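Local atomic coordinates of cell wall mannoprotein 1 (Neosartorya fumigata, PDB entry 5J5K), a protein that binds fatty acid, holding palmitic acid between its helices, and is probably a constitutive cell-wall component recognised by host antibodies. Residues A[22-27]-A[83-88]; A[115-120]-A[148-153]. All coordinates share one frame; numbering follows the deposited sequence.

Contact 1: residues A[22-27]-A[83-88]; sequences DINTLT and KPDIVT. With PLM (palmitic acid), chain C.
Ile23 and Ile86 share one torsional solution: in each, CG1 lies beside the backbone N (chi1 near -70°) and CD1 continues the extended branch, which brings both side chains to the bound lipid. They belong to two helices of an all-helical lipid-binding fold, helix 9-32 and the start of helix 83-95, running nearly parallel here at 24° with the axes of the two segments 9.4 Å apart. The spacing is bridged in layers. On the lipid side, Ile23 CD1 meets Ile86 CG1 at 3.9 Å, and both residues touch the tail of palmitic acid, Ile86 CD1 lying 3.6 Å from its terminal carbon CG. Leu26 CD2 borders the same lipid near its C9, while Leu50 of helix 37-62 touches both Ile23 and Leu26. The second branch of Ile23, CG2, rests 3.4 Å from the carbonyl O of Asp85.

Farther from the lipid the contact becomes polar. Asn24 ND2 donates to Asp85 OD2 at 3.3 Å in a moderately bent bond (153°); the carboxylate oxygen lies close to the amide plane, yet the amide nitrogen stands above the carboxylate plane, the two flat groups being turned steeply against each other. Thr27 and Thr88 meet through their CG2 methyls at 4.1 Å. The hydroxyl of Thr88 turns back to Pro84 O, which also receives Thr88 N from its opposite face. One water ties the polar layer together: it donates to Asn24 OD1 and to the carbonyl O of Asp85, and accepts from Thr27 OG1 at 2.6 Å.

Contact 2: residues A[115-120]-A[148-153]; sequences ALQSKT and AAFSSA. With MAN (alpha-D-mannopyranose), chain B; PLM (palmitic acid), chain C.
Segments 115-120 and 148-153 run antiparallel at 169°, their axes 10.4 Å apart, and Gln117 and Phe150 stand closest with CA atoms separated by 6.5 Å. The two form part of a helical hairpin, helix 106-130 followed by helix 133-156, with the Phe150 ring filling much of the interface. Gln117 lies along one face of that ring: its CB makes a CH-pi contact 4.0 Å from the centroid. With CG anti to the backbone N (chi1 -176°) and the chain extended beyond it, Gln117 runs alongside Phe150 in the opposite direction, its amide plane almost parallel to the ring (13°) and its CD 3.7 Å from Phe150 CB. Leu116 CB packs against Phe150 CE1 at 3.8 Å.

Leu116, Phe150 and Thr120 reach palmitic acid. Leu116 CD1 touches the middle of its chain (lipid CA and C8), Phe150 CZ the part near its end (CE); the Thr120 hydroxyl, also near that end, donates to Leu116 O. On the other side a water donates to Gln117 OE1 and bridges to Ser151 OG, also hydrogen-bonded to Asp147 O. Beyond the interface, helix 133-156 carries an O-linked mannose, held additionally by Asp91, through a covalent bond of 1.4 Å between Ser152 OG and C1 of the sugar.

Overall arrangement
Contacts 1 and 2 illustrate how a helical protein can line a bound lipid from separate helix pairs. They come in series along the chain: contact 1 joins helix 9-32 to helix 83-95, and only afterwards does contact 2 pair helix 106-130 with helix 133-156. Their centres are 13 Å apart. Both touch the palmitic acid, and both contribute apolar side chains to its lining. They also meet directly, Val87 CG2 packing 4.2 Å from Ala149 CB. Helices 83-95 and 133-156 therefore join the two pairs: Val87 of the first and Ala149 and Ser152 of the second belong to the mannose site, while Ile86 and Phe150 of the same helices touch palmitic acid.

Contact 1: residues A[22-27]-A[83-88]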
loop_
_atom_site.group_PDB
_atom_site.type_symbol
_atom_site.label_atom_id
_atom_site.label_comp_id
_atom_site.label_asym_id
_atom_site.label_seq_id
_atom_site.Cartn_x
_atom_site.Cartn_y
_atom_site.Cartn_z
ATOM N N ASP A 22 5.306 4.816 5.673
ATOM C CA ASP A 22 3.895 5.016 6.019
ATOM C C ASP A 22 3.235 3.697 6.471
ATOM O O ASP A 22 2.559 3.642 7.506
ATOM C CB ASP A 22 3.091 5.529 4.813
ATOM C CG ASP A 22 3.441 6.938 4.391
ATOM O OD1 ASP A 22 4.057 7.697 5.162
ATOM O OD2 ASP A 22 3.066 7.291 3.245
ATOM N N ILE A 23 3.415 2.649 5.673
ATOM C CA ILE A 23 2.828 1.340 5.970
ATOM C C ILE A 23 3.289 0.811 7.333
ATOM O O ILE A 23 2.486 0.329 8.129
ATOM C CB ILE A 23 3.170 0.305 4.885
ATOM C CG1 ILE A 23 2.477 0.665 3.567
ATOM C CG2 ILE A 23 2.734 -1.115 5.311
ATOM C CD1 ILE A 23 3.085 -0.031 2.360
ATOM N N ASN A 24 4.587 0.886 7.592
ATOM C CA ASN A 24 5.114 0.368 8.842
ATOM C C ASN A 24 4.668 1.202 10.056
ATOM O O ASN A 24 4.417 0.653 11.124
ATOM C CB ASN A 24 6.629 0.227 8.758
ATOM C CG ASN A 24 7.053 -0.830 7.715
ATOM O OD1 ASN A 24 6.400 -1.876 7.556
ATOM N ND2 ASN A 24 8.130 -0.550 7.002
ATOM N N THR A 25 4.529 2.508 9.876
ATOM C CA THR A 25 3.932 3.351 10.915
ATOM C C THR A 25 2.481 2.924 11.165
ATOM O O THR A 25 2.071 2.769 12.318
ATOM C CB THR A 25 4.037 4.847 10.561
ATOM O OG1 THR A 25 5.420 5.176 10.384
ATOM C CG2 THR A 25 3.429 5.739 11.676
ATOM N N LEU A 26 1.722 2.690 10.093
ATOM C CA LEU A 26 0.337 2.263 10.229
ATOM C C LEU A 26 0.237 0.931 10.994
ATOM O O LEU A 26 -0.634 0.758 11.849
ATOM C CB LEU A 26 -0.323 2.163 8.853
ATOM C CG LEU A 26 -1.838 2.126 8.739
ATOM C CD1 LEU A 26 -2.496 3.359 9.352
ATOM C CD2 LEU A 26 -2.231 1.977 7.250
ATOM N N THR A 27 1.148 0.004 10.706
ATOM C CA THR A 27 1.209 -1.282 11.417
ATOM C C THR A 27 1.419 -1.104 12.923
ATOM O O THR A 27 0.777 -1.793 13.723
ATOM C CB THR A 27 2.312 -2.154 10.832
ATOM O OG1 THR A 27 2.023 -2.377 9.446
ATOM C CG2 THR A 27 2.433 -3.500 11.567
ATOM N N LYS A 83 5.818 -5.797 -0.542
ATOM C CA LYS A 83 4.841 -6.872 -0.404
ATOM C C LYS A 83 4.735 -7.448 1.018
ATOM O O LYS A 83 3.632 -7.509 1.556
ATOM C CB LYS A 83 5.063 -7.985 -1.450
ATOM C CG LYS A 83 3.905 -9.000 -1.515
ATOM C CD LYS A 83 4.337 -10.359 -2.081
ATOM C CE LYS A 83 4.732 -10.277 -3.545
ATOM N NZ LYS A 83 4.961 -11.641 -4.137
ATOM N N PRO A 84 5.863 -7.862 1.633
ATOM C CA PRO A 84 5.733 -8.408 2.989
ATOM C C PRO A 84 5.257 -7.381 4.029
ATOM O O PRO A 84 4.558 -7.759 4.957
ATOM C CB PRO A 84 7.140 -8.936 3.319
ATOM C CG PRO A 84 8.049 -8.361 2.312
ATOM C CD PRO A 84 7.242 -7.959 1.119
ATOM N N ASP A 85 5.602 -6.105 3.861
ATOM C CA ASP A 85 5.156 -5.067 4.787
ATOM C C ASP A 85 3.664 -4.804 4.634
ATOM O O ASP A 85 2.999 -4.470 5.608
ATOM C CB ASP A 85 5.907 -3.757 4.579
ATOM C CG ASP A 85 7.367 -3.821 5.056
ATOM O OD1 ASP A 85 7.734 -4.765 5.779
ATOM O OD2 ASP A 85 8.133 -2.901 4.723
ATOM N N ILE A 86 3.159 -4.949 3.414
ATOM C CA ILE A 86 1.732 -4.824 3.149
ATOM C C ILE A 86 0.969 -5.963 3.819
ATOM O O ILE A 86 -0.016 -5.730 4.532
ATOM C CB ILE A 86 1.423 -4.817 1.628
ATOM C CG1 ILE A 86 1.921 -3.513 0.997
ATOM C CG2 ILE A 86 -0.094 -5.017 1.367
ATOM C CD1 ILE A 86 1.977 -3.523 -0.528
ATOM N N VAL A 87 1.442 -7.184 3.605
ATOM C CA VAL A 87 0.825 -8.359 4.199
ATOM C C VAL A 87 0.843 -8.258 5.725
ATOM O O VAL A 87 -0.158 -8.554 6.382
ATOM C CB VAL A 87 1.505 -9.656 3.710
ATOM C CG1 VAL A 87 1.012 -10.871 4.486
ATOM C CG2 VAL A 87 1.268 -9.852 2.194
ATOM N N THR A 88 1.966 -7.817 6.284
ATOM C CA THR A 88 2.092 -7.643 7.733
ATOM C C THR A 88 1.078 -6.624 8.256
ATOM O O THR A 88 0.422 -6.853 9.264
ATOM C CB THR A 88 3.530 -7.208 8.097
ATOM O OG1 THR A 88 4.435 -8.275 7.778
ATOM C CG2 THR A 88 3.670 -6.858 9.586
HETATM C C1 PLM C . -8.144 2.013 12.484
HETATM O O1 PLM C . -8.689 1.705 13.565
HETATM O O2 PLM C . -6.904 1.902 12.380
HETATM C C2 PLM C . -8.970 2.498 11.325
HETATM C C3 PLM C . -8.191 3.488 10.460
HETATM C C4 PLM C . -7.158 2.896 9.505
HETATM C C5 PLM C . -7.575 1.610 8.812
HETATM C C6 PLM C . -6.693 1.350 7.601
HETATM C C7 PLM C . -6.922 -0.042 7.046
HETATM C C8 PLM C . -6.107 -0.247 5.774
HETATM C C9 PLM C . -4.734 -0.828 6.065
HETATM C CA PLM C . -4.034 -1.261 4.787
HETATM C CB PLM C . -2.568 -1.574 5.037
HETATM C CC PLM C . -1.841 -1.959 3.752
HETATM C CD PLM C . -1.661 -0.757 2.834
HETATM C CE PLM C . -0.708 -1.062 1.694
HETATM C CF PLM C . -0.657 0.044 0.643
HETATM C CG PLM C . 0.305 -0.307 -0.496
HETATM O O HOH W 1 3.912 -3.414 8.011
#

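Contact 2: residues A[115-120]-A[148-153]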
loop_
_atom_site.group_PDB
_atom_site.type_symbol
_atom_site.label_atom_id
_atom_site.label_comp_id
_atom_site.label_asym_id
_atom_site.label_seq_id
_atom_site.Cartn_x
_atom_site.Cartn_y
_atom_site.Cartn_z
ATOM N N ALA A 115 -10.057 1.981 -0.975
ATOM C CA ALA A 115 -9.342 3.137 -1.532
ATOM C C ALA A 115 -7.874 2.789 -1.750
ATOM O O ALA A 115 -7.303 3.088 -2.801
ATOM C CB ALA A 115 -9.475 4.366 -0.614
ATOM N N LEU A 116 -7.272 2.137 -0.766
ATOM C CA LEU A 116 -5.869 1.738 -0.865
ATOM C C LEU A 116 -5.630 0.698 -1.960
ATOM O O LEU A 116 -4.626 0.769 -2.664
ATOM C CB LEU A 116 -5.350 1.233 0.481
ATOM C CG LEU A 116 -5.176 2.337 1.531
ATOM C CD1 LEU A 116 -4.948 1.714 2.892
ATOM C CD2 LEU A 116 -4.045 3.297 1.154
ATOM N N GLN A 117 -6.538 -0.263 -2.125
ATOM C CA GLN A 117 -6.362 -1.232 -3.195
ATOM C C GLN A 117 -6.438 -0.550 -4.574
ATOM O O GLN A 117 -5.594 -0.817 -5.443
ATOM C CB GLN A 117 -7.366 -2.385 -3.114
ATOM C CG GLN A 117 -7.108 -3.434 -4.188
ATOM C CD GLN A 117 -7.998 -4.656 -4.105
ATOM O OE1 GLN A 117 -9.023 -4.667 -3.417
ATOM N NE2 GLN A 117 -7.607 -5.702 -4.829
ATOM N N SER A 118 -7.442 0.302 -4.774
ATOM C CA SER A 118 -7.575 1.054 -6.014
ATOM C C SER A 118 -6.323 1.904 -6.313
ATOM O O SER A 118 -5.781 1.870 -7.439
ATOM C CB SER A 118 -8.859 1.908 -5.986
ATOM O OG SER A 118 -8.945 2.710 -7.142
ATOM N N LYS A 119 -5.830 2.621 -5.304
ATOM C CA LYS A 119 -4.657 3.485 -5.481
ATOM C C LYS A 119 -3.379 2.672 -5.737
ATOM O O LYS A 119 -2.563 3.055 -6.582
ATOM C CB LYS A 119 -4.496 4.449 -4.294
ATOM C CG LYS A 119 -5.622 5.487 -4.231
ATOM C CD LYS A 119 -5.599 6.342 -2.977
ATOM C CE LYS A 119 -6.807 7.289 -2.946
ATOM N NZ LYS A 119 -6.841 8.290 -4.073
ATOM N N THR A 120 -3.232 1.559 -5.032
ATOM C CA THR A 120 -2.085 0.667 -5.202
ATOM C C THR A 120 -2.109 0.034 -6.604
ATOM O O THR A 120 -1.085 -0.043 -7.271
ATOM C CB THR A 120 -2.053 -0.426 -4.118
ATOM O OG1 THR A 120 -1.944 0.184 -2.819
ATOM C CG2 THR A 120 -0.879 -1.383 -4.358
ATOM N N ALA A 148 -4.628 -10.035 -3.833
ATOM C CA ALA A 148 -5.191 -11.166 -3.109
ATOM C C ALA A 148 -5.218 -10.909 -1.590
ATOM O O ALA A 148 -6.168 -11.306 -0.915
ATOM C CB ALA A 148 -4.422 -12.436 -3.429
ATOM N N ALA A 149 -4.184 -10.255 -1.067
ATOM C CA ALA A 149 -4.115 -9.934 0.365
ATOM C C ALA A 149 -5.156 -8.859 0.722
ATOM O O ALA A 149 -5.864 -8.979 1.720
ATOM C CB ALA A 149 -2.701 -9.491 0.750
ATOM N N PHE A 150 -5.263 -7.818 -0.098
ATOM C CA PHE A 150 -6.343 -6.835 0.065
ATOM C C PHE A 150 -7.707 -7.518 0.065
ATOM O O PHE A 150 -8.545 -7.216 0.913
ATOM C CB PHE A 150 -6.325 -5.775 -1.051
ATOM C CG PHE A 150 -5.470 -4.595 -0.744
ATOM C CD1 PHE A 150 -5.847 -3.692 0.240
ATOM C CD2 PHE A 150 -4.296 -4.372 -1.439
ATOM C CE1 PHE A 150 -5.058 -2.591 0.553
ATOM C CE2 PHE A 150 -3.489 -3.258 -1.134
ATOM C CZ PHE A 150 -3.871 -2.372 -0.143
ATOM N N SER A 151 -7.935 -8.422 -0.886
ATOM C CA SER A 151 -9.232 -9.077 -1.002
ATOM C C SER A 151 -9.564 -9.890 0.249
ATOM O O SER A 151 -10.715 -9.906 0.702
ATOM C CB SER A 151 -9.293 -9.969 -2.234
ATOM O OG SER A 151 -9.232 -9.179 -3.426
ATOM N N SER A 152 -8.548 -10.548 0.795
ATOM C CA SER A 152 -8.670 -11.270 2.066
ATOM C C SER A 152 -9.080 -10.348 3.224
ATOM O O SER A 152 -10.051 -10.625 3.926
ATOM C CB SER A 152 -7.336 -11.957 2.370
ATOM O OG SER A 152 -7.371 -12.643 3.606
ATOM N N ALA A 153 -8.354 -9.247 3.414
ATOM C CA ALA A 153 -8.678 -8.282 4.488
ATOM C C ALA A 153 -10.082 -7.688 4.319
ATOM O O ALA A 153 -10.830 -7.551 5.293
ATOM C CB ALA A 153 -7.623 -7.165 4.575
HETATM C C1 MAN B . -6.132 -13.345 3.806
HETATM C C2 MAN B . -6.267 -14.036 5.170
HETATM C C3 MAN B . -6.206 -13.038 6.318
HETATM C C4 MAN B . -4.976 -12.160 6.150
HETATM C C5 MAN B . -5.031 -11.482 4.782
HETATM C C6 MAN B . -3.877 -10.507 4.543
HETATM O O2 MAN B . -5.205 -14.945 5.312
HETATM O O3 MAN B . -6.158 -13.703 7.562
HETATM O O4 MAN B . -4.910 -11.193 7.166
HETATM O O5 MAN B . -4.998 -12.498 3.797
HETATM O O6 MAN B . -2.637 -11.164 4.616
HETATM C C1 PLM C . -8.144 2.013 12.484
HETATM O O1 PLM C . -8.689 1.705 13.565
HETATM O O2 PLM C . -6.904 1.902 12.380
HETATM C C2 PLM C . -8.970 2.498 11.325
HETATM C C3 PLM C . -8.191 3.488 10.460
HETATM C C4 PLM C . -7.158 2.896 9.505
HETATM C C5 PLM C . -7.575 1.610 8.812
HETATM C C6 PLM C . -6.693 1.350 7.601
HETATM C C7 PLM C . -6.922 -0.042 7.046
HETATM C C8 PLM C . -6.107 -0.247 5.774
HETATM C C9 PLM C . -4.734 -0.828 6.065
HETATM C CA PLM C . -4.034 -1.261 4.787
HETATM C CB PLM C . -2.568 -1.574 5.037
HETATM C CC PLM C . -1.841 -1.959 3.752
HETATM C CD PLM C . -1.661 -0.757 2.834
HETATM C CE PLM C . -0.708 -1.062 1.694
HETATM C CF PLM C . -0.657 0.044 0.643
HETATM C CG PLM C . 0.305 -0.307 -0.496
HETATM O O HOH W 2 -10.468 -6.831 -3.578
#